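Side-chain contacts in tetratricopeptide TPR_2 repeat protein (Thermobaculum terrenum, PDB 5DJS), which joins helical tetratricopeptide repeats to a GT-B-type fold of glycosyltransferase family 41 and holds uridine-5'-diphosphate in a pocket of that fold: residues Leu117-Ala120 with Leu121-Ala125; Cys335-Arg338 with Leu339-Gly343; Ser396-Arg400 with Thr401-Ala405; Cys422-Ser425 with Leu426-Leu429. The protein carries 1 engineered substitution. One frame throughout, in Å; residues are numbered along the deposited sequence.

Interaction 1 of 4, residues Leu117-Ala120 with Leu121-Ala125; sequences LYVA and LHYSA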
# COMPACT_ATOMS: atom_id res chain seq x y z
N LEU A 117 6.01 12.64 0.73
CA LEU A 117 5.34 13.60 1.61
C LEU A 117 3.82 13.49 1.47
O LEU A 117 3.12 13.33 2.47
CB LEU A 117 5.82 15.03 1.32
CG LEU A 117 5.20 16.17 2.12
CD1 LEU A 117 5.45 16.01 3.61
CD2 LEU A 117 5.74 17.50 1.63
N TYR A 118 3.32 13.55 0.24
CA TYR A 118 1.87 13.35 -0.04
C TYR A 118 1.31 12.08 0.60
O TYR A 118 0.29 12.13 1.27
CB TYR A 118 1.61 13.33 -1.55
CG TYR A 118 0.17 13.06 -1.96
CD1 TYR A 118 -0.89 13.74 -1.36
CD2 TYR A 118 -0.12 12.17 -3.00
CE1 TYR A 118 -2.21 13.50 -1.76
CE2 TYR A 118 -1.42 11.93 -3.41
CZ TYR A 118 -2.46 12.59 -2.79
OH TYR A 118 -3.75 12.36 -3.22
N VAL A 119 2.00 10.96 0.38
CA VAL A 119 1.65 9.68 1.01
C VAL A 119 1.66 9.80 2.53
O VAL A 119 0.69 9.44 3.19
CB VAL A 119 2.62 8.56 0.58
CG1 VAL A 119 2.49 7.32 1.46
CG2 VAL A 119 2.38 8.21 -0.88
N ALA A 120 2.77 10.31 3.07
CA ALA A 120 2.99 10.41 4.52
C ALA A 120 1.86 11.13 5.25
O ALA A 120 1.51 10.73 6.37
CB ALA A 120 4.31 11.09 4.81
N LEU A 121 1.30 12.17 4.63
CA LEU A 121 0.19 12.94 5.22
C LEU A 121 -1.03 12.08 5.58
O LEU A 121 -1.78 12.42 6.49
CB LEU A 121 -0.22 14.10 4.29
CG LEU A 121 0.43 15.47 4.50
CD1 LEU A 121 1.94 15.42 4.61
CD2 LEU A 121 0.00 16.43 3.40
N HIS A 122 -1.24 10.97 4.88
CA HIS A 122 -2.40 10.10 5.14
C HIS A 122 -2.32 9.35 6.47
O HIS A 122 -3.35 8.95 7.01
CB HIS A 122 -2.62 9.15 3.96
CG HIS A 122 -2.92 9.86 2.67
ND1 HIS A 122 -4.20 10.22 2.31
CD2 HIS A 122 -2.11 10.32 1.70
CE1 HIS A 122 -4.16 10.85 1.15
NE2 HIS A 122 -2.91 10.93 0.76
N TYR A 123 -1.10 9.20 7.00
CA TYR A 123 -0.87 8.59 8.31
C TYR A 123 -1.05 9.54 9.48
O TYR A 123 -0.88 9.12 10.62
CB TYR A 123 0.55 8.04 8.39
CG TYR A 123 0.89 7.06 7.31
CD1 TYR A 123 0.16 5.88 7.15
CD2 TYR A 123 1.94 7.30 6.44
CE1 TYR A 123 0.48 4.98 6.15
CE2 TYR A 123 2.27 6.40 5.44
CZ TYR A 123 1.52 5.24 5.30
OH TYR A 123 1.85 4.35 4.31
N SER A 124 -1.41 10.80 9.23
CA SER A 124 -1.54 11.80 10.30
C SER A 124 -2.88 12.53 10.24
O SER A 124 -3.28 13.01 9.18
CB SER A 124 -0.42 12.81 10.19
OG SER A 124 -0.66 13.92 11.03
N ALA A 125 -3.53 12.65 11.39
CA ALA A 125 -4.82 13.35 11.48
C ALA A 125 -4.69 14.87 11.38
O ALA A 125 -5.69 15.56 11.18
CB ALA A 125 -5.54 12.97 12.77
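Leu117 and Leu121, Tyr118 and His122, and Val119 and Tyr123 pair four residues apart where helix 111-120 runs out in the helical region of this tetratricopeptide repeat protein. Leu121 N bonds to Leu117 O across four residues at 3.1 Å, whereas His122 N and Tyr123 N reach back only three, to Val119 O and Ala120 O. The close part is the Tyr118-His122 side. There the imidazole presents its edge to the phenol face in a T-shaped pair, with centroids 5.2 Å apart and planes at 71°. Tyr118 carries its ring anti to the backbone N; this chi1 of 177° puts the ring on the side of the carbonyl carbon, the side from which His122 comes one turn later. His122 NE2 lies over the face, 3.7 Å from Tyr118 CE1. Tyr118 OH bonds to Thr273 O, holding the far end of that ring. Beside them, Leu117 CD1 meets Leu121 CD1 at 3.7 Å, with helices 93-106 and 129-143 close by. The Val119 side is looser, and Val119 itself is partly open to solvent. Val119 and Tyr123 run alongside each other in the same direction, and Tyr123 OH goes on to Arg338 NH1. Their nearest side-chain atoms are Val119 CG1 and Tyr123 CE2, 4.1 Å apart.

Interaction 2 of 4, residues Cys335-Arg338 with Leu339-Gly343; sequences CFNR and LSMIG. Engineered in segment 339-343: Met341 (natural residue Lys). With UDP (uridine-5'-diphosphate), chain E.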
# COMPACT_ATOMS: atom_id res chain seq x y z
N CYS A 335 -4.22 -6.46 15.84
CA CYS A 335 -4.07 -5.50 14.73
C CYS A 335 -2.75 -5.74 14.01
O CYS A 335 -1.70 -5.36 14.51
CB CYS A 335 -4.13 -4.05 15.22
SG CYS A 335 -3.85 -2.87 13.89
N PHE A 336 -2.82 -6.36 12.84
CA PHE A 336 -1.62 -6.77 12.11
C PHE A 336 -1.24 -5.79 10.99
O PHE A 336 -0.74 -6.20 9.92
CB PHE A 336 -1.78 -8.21 11.59
CG PHE A 336 -2.12 -9.23 12.65
CD1 PHE A 336 -1.89 -9.01 14.01
CD2 PHE A 336 -2.66 -10.45 12.26
CE1 PHE A 336 -2.22 -9.97 14.96
CE2 PHE A 336 -2.98 -11.42 13.20
CZ PHE A 336 -2.76 -11.18 14.55
N ASN A 337 -1.42 -4.51 11.26
CA ASN A 337 -1.14 -3.44 10.31
C ASN A 337 0.26 -2.82 10.48
O ASN A 337 0.86 -2.86 11.56
CB ASN A 337 -2.22 -2.36 10.44
CG ASN A 337 -3.53 -2.78 9.80
OD1 ASN A 337 -3.54 -3.21 8.67
ND2 ASN A 337 -4.63 -2.63 10.52
N ARG A 338 0.76 -2.26 9.37
CA ARG A 338 2.00 -1.47 9.32
C ARG A 338 2.04 -0.43 10.44
O ARG A 338 1.00 0.16 10.79
CB ARG A 338 2.11 -0.72 7.98
CG ARG A 338 2.35 -1.61 6.77
CD ARG A 338 2.67 -0.81 5.50
NE ARG A 338 1.49 -0.25 4.82
CZ ARG A 338 1.23 1.05 4.64
NH1 ARG A 338 2.05 1.99 5.09
NH2 ARG A 338 0.13 1.43 3.99
N LEU A 339 3.24 -0.16 10.95
CA LEU A 339 3.41 0.74 12.09
C LEU A 339 3.08 2.20 11.77
O LEU A 339 2.68 2.95 12.66
CB LEU A 339 4.81 0.60 12.68
CG LEU A 339 5.14 -0.81 13.21
CD1 LEU A 339 6.58 -0.87 13.66
CD2 LEU A 339 4.21 -1.24 14.34
N SER A 340 3.20 2.58 10.50
CA SER A 340 2.79 3.91 10.04
C SER A 340 1.31 4.23 10.30
O SER A 340 0.93 5.40 10.50
CB SER A 340 3.10 4.06 8.55
OG SER A 340 2.96 2.82 7.89
N MET A 341 0.49 3.19 10.32
CA MET A 341 -0.95 3.32 10.52
C MET A 341 -1.35 3.41 12.00
O MET A 341 -2.45 3.86 12.32
CB MET A 341 -1.65 2.14 9.85
CG MET A 341 -1.22 1.96 8.39
SD MET A 341 -2.40 1.04 7.41
CE MET A 341 -1.46 -0.43 7.09
N ILE A 342 -0.44 2.99 12.89
CA ILE A 342 -0.66 3.00 14.35
C ILE A 342 -0.01 4.25 14.95
O ILE A 342 1.14 4.21 15.40
CB ILE A 342 -0.07 1.73 15.02
CG1 ILE A 342 -0.63 0.47 14.36
CG2 ILE A 342 -0.38 1.71 16.52
CD1 ILE A 342 0.22 -0.77 14.59
N GLY A 343 -0.76 5.36 14.96
CA GLY A 343 -0.34 6.61 15.58
C GLY A 343 -1.17 7.04 16.78
O GLY A 343 -2.01 6.27 17.26
N1 UDP E . 2.20 -9.51 6.02
C2 UDP E . 3.14 -10.54 6.32
N3 UDP E . 3.78 -10.55 7.50
C4 UDP E . 3.55 -9.60 8.42
C5 UDP E . 2.64 -8.58 8.17
C6 UDP E . 1.98 -8.55 6.95
O2 UDP E . 3.39 -11.46 5.49
O4 UDP E . 4.15 -9.62 9.50
C1' UDP E . 1.49 -9.49 4.72
C2' UDP E . 0.01 -9.69 4.97
O2' UDP E . -0.45 -10.64 4.00
C3' UDP E . -0.59 -8.29 4.83
C4' UDP E . 0.40 -7.52 3.95
O4' UDP E . 1.63 -8.26 4.01
O3' UDP E . -1.89 -8.30 4.25
C5' UDP E . 0.69 -6.08 4.37
O5' UDP E . -0.45 -5.42 4.93
PA UDP E . -0.24 -4.01 5.71
O1A UDP E . 0.35 -3.04 4.72
O2A UDP E . 0.48 -4.33 7.00
O3A UDP E . -1.71 -3.48 6.14
PB UDP E . -2.94 -3.26 5.12
O1B UDP E . -3.04 -4.50 4.29
O2B UDP E . -4.12 -3.12 6.02
O3B UDP E . -2.59 -2.00 4.36
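Arg338 and Met341 form a local turn contact in the loop between strand 332-335 and helix 344-356, on the uridine-5'-diphosphate pocket of a GT-B-type fold. Met341 N bonds to Arg338 O at 3.1 Å and closes a beta turn; Ile342 N then bonds to Leu339 O, so a second turn overlaps the first. Met341 is an engineered residue, lysine in the natural sequence. Its chain bends at chi3 and brings the CE methyl over one face of the Arg338 guanidinium, 3.7 Å from Arg338 NE, while the same methyl lies 3.9 Å from Asn337 CB. The Met341 chain runs nearly perpendicular to that of Asn337. Arg338, whose NH1 is already held by Tyr123, bends too (chi3 -80°), which turns its NE to the alpha phosphate: Arg338 NE bonds to UDP O1A at 3.0 Å, and that oxygen lies at the edge of the guanidinium, near its plane. The Arg338 backbone N adds a weak bond to UDP O2A, so main chain and side chain hold one phosphate together. Within the turn, Ile342 CD1 rests 3.7 Å from Asn337 O.

Interaction 3 of 4, residues Ser396-Arg400 with Thr401-Ala405; sequences SPMPR and TDLLA. With UDP (uridine-5'-diphosphate), chain E.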
# COMPACT_ATOMS: atom_id res chain seq x y z
N SER A 396 7.55 -10.08 15.78
CA SER A 396 8.28 -9.86 14.54
C SER A 396 7.47 -10.45 13.37
O SER A 396 6.70 -11.38 13.57
CB SER A 396 9.66 -10.53 14.62
OG SER A 396 10.26 -10.29 15.88
N PRO A 397 7.67 -9.92 12.15
CA PRO A 397 6.83 -10.35 11.02
C PRO A 397 7.08 -11.80 10.56
O PRO A 397 8.16 -12.35 10.79
CB PRO A 397 7.19 -9.35 9.91
CG PRO A 397 8.58 -8.92 10.22
CD PRO A 397 8.72 -8.96 11.72
N MET A 398 6.06 -12.39 9.92
CA MET A 398 6.03 -13.80 9.53
C MET A 398 5.65 -14.01 8.07
O MET A 398 5.08 -13.11 7.45
CB MET A 398 4.95 -14.51 10.34
CG MET A 398 5.17 -14.52 11.83
SD MET A 398 3.76 -15.30 12.62
CE MET A 398 2.57 -13.99 12.56
N PRO A 399 5.91 -15.22 7.53
CA PRO A 399 5.32 -15.63 6.25
C PRO A 399 3.78 -15.50 6.25
O PRO A 399 3.16 -15.45 7.31
CB PRO A 399 5.74 -17.10 6.12
CG PRO A 399 7.02 -17.20 6.88
CD PRO A 399 6.91 -16.20 8.01
N ARG A 400 3.21 -15.43 5.05
CA ARG A 400 1.77 -15.17 4.86
C ARG A 400 0.85 -16.16 5.59
O ARG A 400 0.01 -15.74 6.38
CB ARG A 400 1.45 -15.11 3.35
CG ARG A 400 -0.02 -15.19 2.93
CD ARG A 400 -0.66 -13.87 2.52
NE ARG A 400 -1.48 -14.06 1.31
CZ ARG A 400 -2.52 -13.31 0.94
NH1 ARG A 400 -2.95 -12.29 1.67
NH2 ARG A 400 -3.17 -13.61 -0.19
N THR A 401 1.00 -17.46 5.32
CA THR A 401 0.15 -18.49 5.96
C THR A 401 0.39 -18.62 7.46
O THR A 401 -0.55 -18.95 8.20
CB THR A 401 0.30 -19.89 5.32
OG1 THR A 401 1.68 -20.27 5.32
CG2 THR A 401 -0.24 -19.91 3.89
N ASP A 402 1.62 -18.40 7.91
CA ASP A 402 1.92 -18.35 9.34
C ASP A 402 1.17 -17.20 10.03
O ASP A 402 0.69 -17.36 11.15
CB ASP A 402 3.44 -18.22 9.60
CG ASP A 402 4.21 -19.50 9.28
OD1 ASP A 402 3.65 -20.40 8.62
OD2 ASP A 402 5.39 -19.61 9.67
N LEU A 403 1.06 -16.05 9.35
CA LEU A 403 0.33 -14.90 9.89
C LEU A 403 -1.17 -15.13 9.91
O LEU A 403 -1.84 -14.84 10.90
CB LEU A 403 0.64 -13.62 9.11
CG LEU A 403 -0.04 -12.33 9.60
CD1 LEU A 403 0.78 -11.62 10.68
CD2 LEU A 403 -0.32 -11.39 8.43
N LEU A 404 -1.70 -15.64 8.80
CA LEU A 404 -3.10 -16.08 8.75
C LEU A 404 -3.46 -17.03 9.91
O LEU A 404 -4.49 -16.87 10.57
CB LEU A 404 -3.39 -16.76 7.40
CG LEU A 404 -4.01 -16.01 6.20
CD1 LEU A 404 -4.16 -14.51 6.39
CD2 LEU A 404 -3.22 -16.31 4.92
N ALA A 405 -2.58 -18.00 10.17
CA ALA A 405 -2.78 -18.98 11.24
C ALA A 405 -2.88 -18.35 12.63
O ALA A 405 -3.63 -18.86 13.46
CB ALA A 405 -1.69 -20.05 11.21
N1 UDP E . 2.20 -9.51 6.02
C2 UDP E . 3.14 -10.54 6.32
N3 UDP E . 3.78 -10.55 7.50
C4 UDP E . 3.55 -9.60 8.42
C5 UDP E . 2.64 -8.58 8.17
C6 UDP E . 1.98 -8.55 6.95
O2 UDP E . 3.39 -11.46 5.49
O4 UDP E . 4.15 -9.62 9.50
C1' UDP E . 1.49 -9.49 4.72
C2' UDP E . 0.01 -9.69 4.97
O2' UDP E . -0.45 -10.64 4.00
C3' UDP E . -0.59 -8.29 4.83
C4' UDP E . 0.40 -7.52 3.95
O4' UDP E . 1.63 -8.26 4.01
O3' UDP E . -1.89 -8.30 4.25
C5' UDP E . 0.69 -6.08 4.37
O5' UDP E . -0.45 -5.42 4.93
PA UDP E . -0.24 -4.01 5.71
O1A UDP E . 0.35 -3.04 4.72
O2A UDP E . 0.48 -4.33 7.00
O3A UDP E . -1.71 -3.48 6.14
PB UDP E . -2.94 -3.26 5.12
O1B UDP E . -3.04 -4.50 4.29
O2B UDP E . -4.12 -3.12 6.02
O3B UDP E . -2.59 -2.00 4.36
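Pro399 O and Arg400 O start helix 400-405 by accepting Leu403 N and Leu404 N, each at 3.0 Å; Pro399 holds the N-cap position. Just before this, Met398 meets the uracil of uridine-5'-diphosphate through its backbone: UDP N3 donates to Met398 O at 2.9 Å, and Met398 N gives a weak bond to UDP O4. The Met398 side chain turns toward the helix. Bent at chi3 (-78°), it brings its methyl back onto Leu403, so that Met398 CE touches Leu403 CD1 at 3.5 Å, one chain lying across the other. Leu403 CD2 lies against the ribose, 3.9 Å from UDP C2'. The Pro399 ring meets the Asp402 carboxylate more distantly on the exposed side, and Arg400 CG lies 3.9 Å from Leu404 CD2. Beyond that methylene the Arg400 chain reaches past the ribose; its guanidinium forms a salt bridge with Glu427 and a cation-pi contact with Tyr179. The short helix and the loop before it touch strand 361-365 through Ile365, which meets both Met398 and Leu403, and the helix touches helix 423-430 through Glu427, which Leu403 and Leu404 meet.

Interaction 4 of 4, residues Cys422-Ser425 with Leu426-Leu429; sequences CTTS and LEAL. With UDP (uridine-5'-diphosphate), chain E.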
# COMPACT_ATOMS: atom_id res chain seq x y z
N CYS A 422 -6.70 -2.70 4.83
CA CYS A 422 -7.46 -3.27 3.74
C CYS A 422 -7.24 -4.75 3.67
O CYS A 422 -8.14 -5.53 3.98
CB CYS A 422 -7.08 -2.60 2.42
SG CYS A 422 -7.90 -3.31 0.98
N THR A 423 -6.03 -5.16 3.30
CA THR A 423 -5.79 -6.58 3.10
C THR A 423 -5.67 -7.31 4.44
O THR A 423 -6.05 -8.47 4.52
CB THR A 423 -4.67 -6.92 2.06
OG1 THR A 423 -3.74 -7.85 2.62
CG2 THR A 423 -3.91 -5.71 1.52
N THR A 424 -5.21 -6.63 5.50
CA THR A 424 -5.18 -7.26 6.84
C THR A 424 -6.60 -7.49 7.34
O THR A 424 -6.90 -8.51 7.95
CB THR A 424 -4.39 -6.46 7.91
OG1 THR A 424 -5.06 -5.22 8.19
CG2 THR A 424 -2.96 -6.19 7.50
N SER A 425 -7.48 -6.53 7.06
CA SER A 425 -8.90 -6.68 7.44
C SER A 425 -9.56 -7.85 6.71
O SER A 425 -10.27 -8.64 7.32
CB SER A 425 -9.67 -5.40 7.17
OG SER A 425 -8.97 -4.33 7.75
N LEU A 426 -9.30 -7.94 5.40
CA LEU A 426 -9.82 -9.04 4.60
C LEU A 426 -9.24 -10.37 5.09
O LEU A 426 -9.96 -11.36 5.20
CB LEU A 426 -9.51 -8.82 3.12
CG LEU A 426 -9.95 -9.92 2.16
CD1 LEU A 426 -11.46 -10.04 2.11
CD2 LEU A 426 -9.39 -9.63 0.78
N GLU A 427 -7.94 -10.39 5.40
CA GLU A 427 -7.31 -11.59 5.94
C GLU A 427 -7.94 -12.06 7.24
O GLU A 427 -8.08 -13.26 7.46
CB GLU A 427 -5.81 -11.35 6.15
CG GLU A 427 -5.01 -11.37 4.85
CD GLU A 427 -3.57 -10.95 5.03
OE1 GLU A 427 -3.22 -10.32 6.06
OE2 GLU A 427 -2.78 -11.25 4.11
N ALA A 428 -8.32 -11.11 8.10
CA ALA A 428 -8.99 -11.42 9.36
C ALA A 428 -10.32 -12.12 9.10
O ALA A 428 -10.56 -13.21 9.61
CB ALA A 428 -9.21 -10.15 10.19
N LEU A 429 -11.16 -11.49 8.27
CA LEU A 429 -12.45 -12.08 7.90
C LEU A 429 -12.29 -13.49 7.32
O LEU A 429 -13.04 -14.39 7.70
CB LEU A 429 -13.22 -11.18 6.92
CG LEU A 429 -13.57 -9.73 7.31
CD1 LEU A 429 -14.68 -9.20 6.40
CD2 LEU A 429 -13.98 -9.58 8.76
N1 UDP E . 2.20 -9.51 6.02
C2 UDP E . 3.14 -10.54 6.32
N3 UDP E . 3.78 -10.55 7.50
C4 UDP E . 3.55 -9.60 8.42
C5 UDP E . 2.64 -8.58 8.17
C6 UDP E . 1.98 -8.55 6.95
O2 UDP E . 3.39 -11.46 5.49
O4 UDP E . 4.15 -9.62 9.50
C1' UDP E . 1.49 -9.49 4.72
C2' UDP E . 0.01 -9.69 4.97
O2' UDP E . -0.45 -10.64 4.00
C3' UDP E . -0.59 -8.29 4.83
C4' UDP E . 0.40 -7.52 3.95
O4' UDP E . 1.63 -8.26 4.01
O3' UDP E . -1.89 -8.30 4.25
C5' UDP E . 0.69 -6.08 4.37
O5' UDP E . -0.45 -5.42 4.93
PA UDP E . -0.24 -4.01 5.71
O1A UDP E . 0.35 -3.04 4.72
O2A UDP E . 0.48 -4.33 7.00
O3A UDP E . -1.71 -3.48 6.14
PB UDP E . -2.94 -3.26 5.12
O1B UDP E . -3.04 -4.50 4.29
O2B UDP E . -4.12 -3.12 6.02
O3B UDP E . -2.59 -2.00 4.36
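Thr423 and Glu427, one helical turn apart, approach the ribose of uridine-5'-diphosphate together, with Thr423 OG1 and Glu427 OE2 3.8 Å from each other. Thr423 OG1 donates to UDP O3', and the Glu427 carboxylate spans both ribose hydroxyls. The UDP O2' to Glu427 OE2 bond is modelled very short, so its exact length is doubtful, and the approach of UDP O3' to the carboxylate is weak. The beta phosphate lies at the N terminus of helix 423-430. Cys422 N, at the N-cap, bonds to UDP O2B at 2.9 Å, while Thr424 N bonds to UDP O1B at 3.3 Å and Thr423 N reaches the same oxygen weakly. The helix dipole probably favours a negative group here. Thr424 OG1 comes within 3.2 Å of UDP O2B and also lies beside Asn337. What positions this shell is the helix itself: Leu426 N bonds to Cys422 O, Glu427 N to Thr423 O at 2.8 Å, and two further bonds of the same spacing follow. Glu427 stays extended beyond CG (chi2 172°), which carries the carboxylate out to the sugar, beside Arg400. Helix 423-430 is the helix of a beta-alpha-beta unit with strands 412-414 and 435-438. Outward, Ser425, Ala428 and Leu429 pack on strand 435-438, Leu426 and Leu429 meet helix 447-454, and Thr423 and Leu426 touch helix 176-187.

In the fold
The four contacts follow in series from the N terminus, and none nests in or crosses another. Each is local: interactions 1 and 2 close turns, interaction 3 starts a helix, and interaction 4 lies along one. Tyr123 of interaction 1 touches interaction 2, linking the helical region to the loop after strand 332-335. Interaction 2 then touches both later contacts: Phe336 packs on Leu403 of interaction 3, and Asn337 lies beside Thr424 of interaction 4. Interactions 3 and 4 join through Arg400 and Glu427. Residues 335-343, 396-405 and 422-429 thus meet around one uridine-5'-diphosphate, following strands 332-335, 392-395 and 412-414 of one parallel sheet, whereas interactions 1 and 3 stay about 16 Å apart at their nearest atoms.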